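Local coordinates for pentatricopeptide repeat-containing protein 10, chloroplastic (Zea mays, PDB 4M59) that binds specific single-stranded RNA elements in chloroplast intergenic regions and blocks exonucleases there, so stabilising the transcripts, at residues A57-A62 / A70-M75; M75-L80 / D87-L92; N321-M326 / L337-E342. The protein carries 4 engineered substitutions. All coordinates share one frame; numbering follows the deposited sequence.

Interaction 1: residues A57-A62 / A70-M75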
loop_
_atom_site.group_PDB
_atom_site.type_symbol
_atom_site.label_atom_id
_atom_site.label_comp_id
_atom_site.label_asym_id
_atom_site.label_seq_id
_atom_site.Cartn_x
_atom_site.Cartn_y
_atom_site.Cartn_z
ATOM N N ALA A 57 -4.002 35.139 17.849
ATOM C CA ALA A 57 -2.819 35.852 18.267
ATOM C C ALA A 57 -3.179 37.118 19.006
ATOM O O ALA A 57 -2.475 37.540 19.912
ATOM C CB ALA A 57 -1.984 36.180 17.075
ATOM N N LEU A 58 -4.277 37.746 18.590
ATOM C CA LEU A 58 -4.744 38.967 19.229
ATOM C C LEU A 58 -5.289 38.637 20.609
ATOM O O LEU A 58 -5.032 39.346 21.579
ATOM C CB LEU A 58 -5.826 39.634 18.380
ATOM C CG LEU A 58 -6.306 41.012 18.834
ATOM C CD1 LEU A 58 -5.128 41.951 19.040
ATOM C CD2 LEU A 58 -7.285 41.592 17.827
ATOM N N LEU A 59 -6.039 37.546 20.685
ATOM C CA LEU A 59 -6.594 37.073 21.929
ATOM C C LEU A 59 -5.499 36.920 22.946
ATOM O O LEU A 59 -5.594 37.392 24.063
ATOM C CB LEU A 59 -7.227 35.722 21.695
ATOM C CG LEU A 59 -8.643 35.499 22.185
ATOM C CD1 LEU A 59 -8.794 34.050 22.440
ATOM C CD2 LEU A 59 -8.929 36.278 23.426
ATOM N N ARG A 60 -4.444 36.225 22.536
ATOM C CA ARG A 60 -3.298 35.986 23.400
ATOM C C ARG A 60 -2.620 37.304 23.730
ATOM O O ARG A 60 -2.111 37.492 24.833
ATOM C CB ARG A 60 -2.305 35.038 22.726
ATOM C CG ARG A 60 -2.954 33.847 22.042
ATOM C CD ARG A 60 -2.077 32.609 22.140
ATOM N NE ARG A 60 -2.286 31.891 23.391
ATOM C CZ ARG A 60 -2.695 30.629 23.467
ATOM N NH1 ARG A 60 -2.938 29.941 22.361
ATOM N NH2 ARG A 60 -2.860 30.055 24.651
ATOM N N TRP A 61 -2.618 38.220 22.769
ATOM C CA TRP A 61 -2.040 39.530 22.997
ATOM C C TRP A 61 -2.875 40.268 23.993
ATOM O O TRP A 61 -2.412 40.605 25.071
ATOM C CB TRP A 61 -1.985 40.349 21.723
ATOM C CG TRP A 61 -1.370 41.687 21.943
ATOM C CD1 TRP A 61 -0.047 41.962 22.032
ATOM C CD2 TRP A 61 -2.049 42.928 22.121
ATOM N NE1 TRP A 61 0.147 43.297 22.250
ATOM C CE2 TRP A 61 -1.071 43.914 22.309
ATOM C CE3 TRP A 61 -3.387 43.303 22.140
ATOM C CZ2 TRP A 61 -1.391 45.244 22.505
ATOM C CZ3 TRP A 61 -3.697 44.616 22.345
ATOM C CH2 TRP A 61 -2.709 45.575 22.520
ATOM N N ALA A 62 -4.121 40.508 23.616
ATOM C CA ALA A 62 -5.066 41.225 24.452
ATOM C C ALA A 62 -5.129 40.607 25.828
ATOM O O ALA A 62 -5.113 41.297 26.835
ATOM C CB ALA A 62 -6.424 41.223 23.813
ATOM N N ALA A 70 -14.260 37.058 28.592
ATOM C CA ALA A 70 -14.763 35.745 28.274
ATOM C C ALA A 70 -15.522 35.742 26.976
ATOM O O ALA A 70 -15.477 34.778 26.239
ATOM C CB ALA A 70 -15.645 35.287 29.365
ATOM N N SER A 71 -16.225 36.834 26.699
ATOM C CA SER A 71 -17.010 36.953 25.476
ATOM C C SER A 71 -16.130 36.830 24.237
ATOM O O SER A 71 -16.582 36.379 23.184
ATOM C CB SER A 71 -17.765 38.286 25.452
ATOM O OG SER A 71 -19.165 38.073 25.421
ATOM N N ALA A 72 -14.869 37.234 24.366
ATOM C CA ALA A 72 -13.941 37.174 23.269
ATOM C C ALA A 72 -13.424 35.768 23.059
ATOM O O ALA A 72 -13.369 35.280 21.944
ATOM C CB ALA A 72 -12.803 38.094 23.536
ATOM N N LEU A 73 -13.025 35.131 24.146
ATOM C CA LEU A 73 -12.506 33.783 24.084
ATOM C C LEU A 73 -13.539 32.858 23.495
ATOM O O LEU A 73 -13.238 32.039 22.646
ATOM C CB LEU A 73 -12.125 33.303 25.477
ATOM C CG LEU A 73 -11.614 31.869 25.577
ATOM C CD1 LEU A 73 -10.288 31.712 24.880
ATOM C CD2 LEU A 73 -11.490 31.459 27.013
ATOM N N GLU A 74 -14.767 33.009 23.952
ATOM C CA GLU A 74 -15.858 32.205 23.466
ATOM C C GLU A 74 -16.017 32.362 21.970
ATOM O O GLU A 74 -16.470 31.460 21.299
ATOM C CB GLU A 74 -17.146 32.616 24.165
ATOM C CG GLU A 74 -17.173 32.298 25.639
ATOM C CD GLU A 74 -18.354 32.914 26.332
ATOM O OE1 GLU A 74 -19.205 33.483 25.641
ATOM O OE2 GLU A 74 -18.429 32.830 27.570
ATOM N N MET A 75 -15.654 33.534 21.466
ATOM C CA MET A 75 -15.834 33.850 20.054
ATOM C C MET A 75 -14.774 33.190 19.185
ATOM O O MET A 75 -15.023 32.856 18.030
ATOM C CB MET A 75 -15.809 35.365 19.842
ATOM C CG MET A 75 -17.016 35.905 19.096
ATOM S SD MET A 75 -16.699 36.125 17.336
ATOM C CE MET A 75 -18.316 36.633 16.764
#

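Interaction 2: residues M75-L80 / D87-L92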
loop_
_atom_site.group_PDB
_atom_site.type_symbol
_atom_site.label_atom_id
_atom_site.label_comp_id
_atom_site.label_asym_id
_atom_site.label_seq_id
_atom_site.Cartn_x
_atom_site.Cartn_y
_atom_site.Cartn_z
ATOM N N MET A 75 -15.654 33.534 21.466
ATOM C CA MET A 75 -15.834 33.850 20.054
ATOM C C MET A 75 -14.774 33.190 19.185
ATOM O O MET A 75 -15.023 32.856 18.030
ATOM C CB MET A 75 -15.809 35.365 19.842
ATOM C CG MET A 75 -17.016 35.905 19.096
ATOM S SD MET A 75 -16.699 36.125 17.336
ATOM C CE MET A 75 -18.316 36.633 16.764
ATOM N N VAL A 76 -13.586 33.009 19.748
ATOM C CA VAL A 76 -12.488 32.418 19.021
ATOM C C VAL A 76 -12.638 30.911 19.018
ATOM O O VAL A 76 -12.344 30.246 18.040
ATOM C CB VAL A 76 -11.166 32.842 19.628
ATOM C CG1 VAL A 76 -10.055 32.020 19.092
ATOM C CG2 VAL A 76 -10.913 34.278 19.325
ATOM N N VAL A 77 -13.140 30.389 20.124
ATOM C CA VAL A 77 -13.347 28.966 20.289
ATOM C C VAL A 77 -14.386 28.392 19.337
ATOM O O VAL A 77 -14.234 27.284 18.849
ATOM C CB VAL A 77 -13.726 28.651 21.729
ATOM C CG1 VAL A 77 -14.160 27.236 21.867
ATOM C CG2 VAL A 77 -12.560 28.908 22.634
ATOM N N ARG A 78 -15.452 29.147 19.084
ATOM C CA ARG A 78 -16.504 28.682 18.190
ATOM C C ARG A 78 -15.945 28.430 16.793
ATOM O O ARG A 78 -16.326 27.473 16.122
ATOM C CB ARG A 78 -17.647 29.698 18.120
ATOM C CG ARG A 78 -18.598 29.482 16.959
ATOM C CD ARG A 78 -20.042 29.439 17.434
ATOM N NE ARG A 78 -20.881 30.397 16.720
ATOM C CZ ARG A 78 -21.286 31.558 17.225
ATOM N NH1 ARG A 78 -20.933 31.908 18.452
ATOM N NH2 ARG A 78 -22.047 32.366 16.503
ATOM N N ALA A 79 -15.040 29.303 16.370
ATOM C CA ALA A 79 -14.395 29.203 15.082
ATOM C C ALA A 79 -13.445 28.028 15.035
ATOM O O ALA A 79 -13.515 27.206 14.140
ATOM C CB ALA A 79 -13.657 30.463 14.800
ATOM N N LEU A 80 -12.555 27.966 16.012
ATOM C CA LEU A 80 -11.585 26.904 16.089
ATOM C C LEU A 80 -12.265 25.564 16.029
ATOM O O LEU A 80 -11.840 24.669 15.315
ATOM C CB LEU A 80 -10.798 27.002 17.381
ATOM C CG LEU A 80 -9.787 28.129 17.433
ATOM C CD1 LEU A 80 -8.936 28.031 18.658
ATOM C CD2 LEU A 80 -8.940 28.084 16.219
ATOM N N ASP A 87 -6.354 21.424 18.813
ATOM C CA ASP A 87 -5.138 21.574 19.593
ATOM C C ASP A 87 -5.040 22.979 20.099
ATOM O O ASP A 87 -4.491 23.237 21.154
ATOM C CB ASP A 87 -3.905 21.257 18.756
ATOM C CG ASP A 87 -2.615 21.547 19.487
ATOM O OD1 ASP A 87 -2.243 20.766 20.374
ATOM O OD2 ASP A 87 -1.967 22.552 19.170
ATOM N N ALA A 88 -5.591 23.892 19.330
ATOM C CA ALA A 88 -5.455 25.291 19.617
ATOM C C ALA A 88 -6.324 25.662 20.790
ATOM O O ALA A 88 -6.020 26.577 21.531
ATOM C CB ALA A 88 -5.839 26.077 18.415
ATOM N N VAL A 89 -7.411 24.933 20.957
ATOM C CA VAL A 89 -8.325 25.166 22.052
ATOM C C VAL A 89 -7.795 24.557 23.337
ATOM O O VAL A 89 -8.020 25.078 24.414
ATOM C CB VAL A 89 -9.707 24.595 21.748
ATOM C CG1 VAL A 89 -10.682 25.010 22.796
ATOM C CG2 VAL A 89 -10.179 25.064 20.402
ATOM N N CYS A 90 -7.074 23.456 23.218
ATOM C CA CYS A 90 -6.467 22.846 24.384
ATOM C C CYS A 90 -5.324 23.706 24.836
ATOM O O CYS A 90 -4.811 23.544 25.920
ATOM C CB CYS A 90 -5.972 21.441 24.072
ATOM S SG CYS A 90 -7.240 20.263 23.698
ATOM N N ALA A 91 -4.925 24.628 23.983
ATOM C CA ALA A 91 -3.860 25.542 24.300
ATOM C C ALA A 91 -4.380 26.641 25.183
ATOM O O ALA A 91 -3.791 26.955 26.202
ATOM C CB ALA A 91 -3.316 26.121 23.053
ATOM N N LEU A 92 -5.491 27.225 24.764
ATOM C CA LEU A 92 -6.166 28.280 25.493
ATOM C C LEU A 92 -6.537 27.811 26.865
ATOM O O LEU A 92 -6.543 28.571 27.816
ATOM C CB LEU A 92 -7.432 28.649 24.765
ATOM C CG LEU A 92 -7.175 29.191 23.377
ATOM C CD1 LEU A 92 -8.464 29.359 22.639
ATOM C CD2 LEU A 92 -6.488 30.511 23.503
#

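Interaction 3: residues N321-M326 / L337-E342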
loop_
_atom_site.group_PDB
_atom_site.type_symbol
_atom_site.label_atom_id
_atom_site.label_comp_id
_atom_site.label_asym_id
_atom_site.label_seq_id
_atom_site.Cartn_x
_atom_site.Cartn_y
_atom_site.Cartn_z
ATOM N N ASN A 321 -17.686 -5.675 -13.537
ATOM C CA ASN A 321 -16.364 -5.071 -13.458
ATOM C C ASN A 321 -15.919 -4.949 -12.030
ATOM O O ASN A 321 -14.752 -5.089 -11.715
ATOM C CB ASN A 321 -16.359 -3.671 -14.046
ATOM C CG ASN A 321 -16.826 -3.632 -15.447
ATOM O OD1 ASN A 321 -17.287 -2.615 -15.927
ATOM N ND2 ASN A 321 -16.700 -4.750 -16.129
ATOM N N LEU A 322 -16.877 -4.656 -11.175
ATOM C CA LEU A 322 -16.637 -4.523 -9.767
ATOM C C LEU A 322 -16.065 -5.819 -9.256
ATOM O O LEU A 322 -15.076 -5.831 -8.544
ATOM C CB LEU A 322 -17.961 -4.207 -9.085
ATOM C CG LEU A 322 -18.066 -3.949 -7.596
ATOM C CD1 LEU A 322 -19.074 -2.877 -7.407
ATOM C CD2 LEU A 322 -18.512 -5.178 -6.844
ATOM N N VAL A 323 -16.686 -6.919 -9.649
ATOM C CA VAL A 323 -16.279 -8.234 -9.196
ATOM C C VAL A 323 -14.942 -8.626 -9.789
ATOM O O VAL A 323 -14.103 -9.211 -9.127
ATOM C CB VAL A 323 -17.308 -9.281 -9.587
ATOM C CG1 VAL A 323 -16.934 -10.612 -9.021
ATOM C CG2 VAL A 323 -18.655 -8.883 -9.084
ATOM N N LEU A 324 -14.749 -8.287 -11.051
ATOM C CA LEU A 324 -13.511 -8.584 -11.737
ATOM C C LEU A 324 -12.350 -7.875 -11.085
ATOM O O LEU A 324 -11.286 -8.449 -10.904
ATOM C CB LEU A 324 -13.619 -8.191 -13.206
ATOM C CG LEU A 324 -14.587 -9.044 -14.014
ATOM C CD1 LEU A 324 -14.837 -8.455 -15.353
ATOM C CD2 LEU A 324 -14.042 -10.422 -14.165
ATOM N N GLY A 325 -12.562 -6.620 -10.722
ATOM C CA GLY A 325 -11.532 -5.832 -10.098
ATOM C C GLY A 325 -11.030 -6.479 -8.843
ATOM O O GLY A 325 -9.840 -6.523 -8.595
ATOM N N MET A 326 -11.974 -6.971 -8.044
ATOM C CA MET A 326 -11.662 -7.681 -6.816
ATOM C C MET A 326 -10.777 -8.868 -7.130
ATOM O O MET A 326 -9.780 -9.118 -6.451
ATOM C CB MET A 326 -12.942 -8.181 -6.150
ATOM C CG MET A 326 -13.723 -7.121 -5.396
ATOM S SD MET A 326 -15.169 -7.831 -4.590
ATOM C CE MET A 326 -14.549 -9.456 -4.162
ATOM N N LEU A 337 -11.668 -15.227 -16.311
ATOM C CA LEU A 337 -12.026 -15.581 -17.670
ATOM C C LEU A 337 -13.374 -16.252 -17.769
ATOM O O LEU A 337 -14.132 -15.968 -18.676
ATOM C CB LEU A 337 -10.960 -16.483 -18.270
ATOM C CG LEU A 337 -9.646 -15.802 -18.579
ATOM C CD1 LEU A 337 -8.691 -16.801 -19.114
ATOM C CD2 LEU A 337 -9.890 -14.748 -19.591
ATOM N N GLU A 338 -13.652 -17.157 -16.843
ATOM C CA GLU A 338 -14.958 -17.778 -16.737
ATOM C C GLU A 338 -15.983 -16.677 -16.676
ATOM O O GLU A 338 -16.992 -16.709 -17.355
ATOM C CB GLU A 338 -15.070 -18.598 -15.458
ATOM C CG GLU A 338 -14.199 -19.832 -15.382
ATOM C CD GLU A 338 -14.278 -20.539 -14.033
ATOM O OE1 GLU A 338 -14.932 -20.023 -13.114
ATOM O OE2 GLU A 338 -13.683 -21.622 -13.890
ATOM N N MET A 339 -15.692 -15.688 -15.855
ATOM C CA MET A 339 -16.642 -14.640 -15.576
ATOM C C MET A 339 -16.870 -13.756 -16.776
ATOM O O MET A 339 -17.960 -13.263 -16.986
ATOM C CB MET A 339 -16.171 -13.823 -14.388
ATOM C CG MET A 339 -17.209 -12.884 -13.866
ATOM S SD MET A 339 -17.087 -12.717 -12.096
ATOM C CE MET A 339 -17.518 -14.368 -11.602
ATOM N N LEU A 340 -15.823 -13.568 -17.573
ATOM C CA LEU A 340 -15.922 -12.777 -18.792
ATOM C C LEU A 340 -16.820 -13.475 -19.810
ATOM O O LEU A 340 -17.522 -12.823 -20.582
ATOM C CB LEU A 340 -14.537 -12.532 -19.389
ATOM C CG LEU A 340 -14.496 -11.800 -20.732
ATOM C CD1 LEU A 340 -15.221 -10.467 -20.641
ATOM C CD2 LEU A 340 -13.060 -11.601 -21.193
ATOM N N GLY A 341 -16.787 -14.803 -19.802
ATOM C CA GLY A 341 -17.607 -15.589 -20.696
ATOM C C GLY A 341 -19.054 -15.600 -20.267
ATOM O O GLY A 341 -19.947 -15.430 -21.079
ATOM N N GLU A 342 -19.295 -15.786 -18.999
ATOM C CA GLU A 342 -20.637 -15.764 -18.508
ATOM C C GLU A 342 -21.245 -14.447 -18.788
ATOM O O GLU A 342 -22.410 -14.349 -19.041
ATOM C CB GLU A 342 -20.594 -15.952 -17.028
ATOM C CG GLU A 342 -21.909 -15.865 -16.369
ATOM C CD GLU A 342 -21.839 -16.167 -14.891
ATOM O OE1 GLU A 342 -20.942 -16.909 -14.467
ATOM O OE2 GLU A 342 -22.677 -15.663 -14.134
#

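Interaction 1: residues A57-A62 / A70-M75
L59 and L73 mark the point where segments 57-62 and 70-75 come nearest, CA to CA, at 7.1 Å. The segment 57-62 belongs to helix 52-65, while 70-75 forms the start of helix 70-82, and the short connection between the two brings the chain back alongside itself. A spacing of this size is too wide for backbone to meet backbone, and the gap is filled from one side chiefly by a single leucine.

L59 points at the other helix and divides its two methyl groups between neighbouring residues. L59 CD1 comes to 3.7 Å from L73 CD1 and also lies over the backbone of that residue, 4.1 Å from L73 CA. The second branch diverges to A72, with L59 CD2 at 4.3 Å from A72 CB. L73 answers with its CD1 methyl: with CG anti to its own backbone N (chi1 177°), its side chain crosses that of L59 at about a right angle, and the two meet through one methyl of each.

All three residues are buried. Beyond the pair, A72 also rests on T40 and L43 of helix 39-47, and L73 reaches L92 of helix 86-95, so this junction with the predicted first repeat is packed from several directions. R60, turned elsewhere, forms a salt bridge with E95.

The example illustrates that helix-to-helix packing can form without specific bonding. No hydrogen bond or charge pair joins the two segments, so their fit depends on dispersion, the exclusion of water and the shapes of a forked leucine, a second leucine and an alanine.

Interaction 2: residues M75-L80 / D87-L92
V77 is the first residue along 75-80 to touch segment 87-92, and it uses both of its branches. V77 CG2 comes to 4.1 Å from L92 CD1, and the two side chains run past one another in opposite directions. The other methyl, V77 CG1, faces V89 CG1 at 4.2 Å. This pairing falls where the backbones of the segments are nearest, the CA atoms of V77 and V89 being 6.5 Å apart. The torsion of V77, with CG1 anti to the backbone N (chi1 171°) and CG2 anti to the carbonyl carbon, turns both methyls to the partner: CG1 touches V89, and CG2 reaches L92 while also lying near V89.

The frame for these contacts is the helical hairpin of a pentatricopeptide repeat, here the predicted first one, made of helices 70-82 and 86-95. The axes of segments 75-80 and 87-92 pass at 9.9 Å, at 155° between their directions, roughly antiparallel. Such paired helices, stacked one repeat on the next, build the superhelix that carries the RNA. This hairpin also has other partners: V89 packs against V112 of helix 106-117, and the carboxylate of D87 hydrogen-bonds to S402 and T404 of the second subunit, tying this helix into the homodimer.

One turn beyond V77, L80 makes the most extensive contact of its segment. L80 CB lies 3.6 Å from V89 CG2, and the same valine methyl also meets L80 CD1. Here CG is anti to the carbonyl carbon (chi1 -73°), and the chain slides alongside V89 in the opposite sense. L80 CD1 then settles 3.7 Å from A88 CB, while on another flank L80 CD1 approaches L92 CD1 at 4.2 Å.

Interaction 3: residues N321-M326 / L337-E342
M339 lays its side chain across the gap between two helices and overlaps both V323 and L324. Its carbon stem and its sulfur do separate jobs. The stem runs past L324 in the opposite direction, with L324 CD2 at 4.0 Å from M339 CB and at the same distance from M339 CG, so that one leucine methyl sits over two successive methylenes. Farther out, M339 SD lies 3.7 Å from V323 CG1, where the two side chains cross at about a right angle.

The torsions explain the division. CG of M339 stands anti to the backbone N (chi1 -169°), carrying the stem toward the other helix, and bends at the next two bonds bring the sulfur round to the valine. L324 leaves its own helix obliquely to the contact, but with CG anti to the carbonyl carbon (chi1 -68°) its end swings closer to M339. V323 points at the partner directly and needs only its CG1 methyl.

Two branched residues thus receive one long, flexible one, and the thioether can bridge a wider interval than a short side chain could: the nearest CA atoms, those of L324 and M339, are 7.8 Å apart. All of this is apolar packing, without a hydrogen bond from one segment to the other.

The contact joins helices 317-328 and 333-346, the two arms of the predicted eighth repeat. Helix 298-310 covers V323 through L302 and F305, while helix 352-359 meets L324 at T357 and L340 at W355 and M358. Helices before and after it thus pack on the hairpin, with L337 reaching on to Y370 and R373 of helix 367-380.

Overall arrangement
Along the chain the three contacts come in series. Interactions 1 and 2 are neighbours, their centres about 9 Å apart: they share helix 70-82 and M75, and they touch where L59 meets V76. Helices 52-65, 70-82 and 86-95 are thus packed in succession, linked by mostly apolar contacts, and 70-82 and 86-95 make up the predicted first repeat. Interaction 3, within the predicted eighth repeat, is remote, its centre about 52 Å from that of interaction 2 and about 61 Å from that of interaction 1. The same kind of local helix-to-helix packing recurs far along the chain, consistent with a modular superhelix that extends along single-stranded RNA.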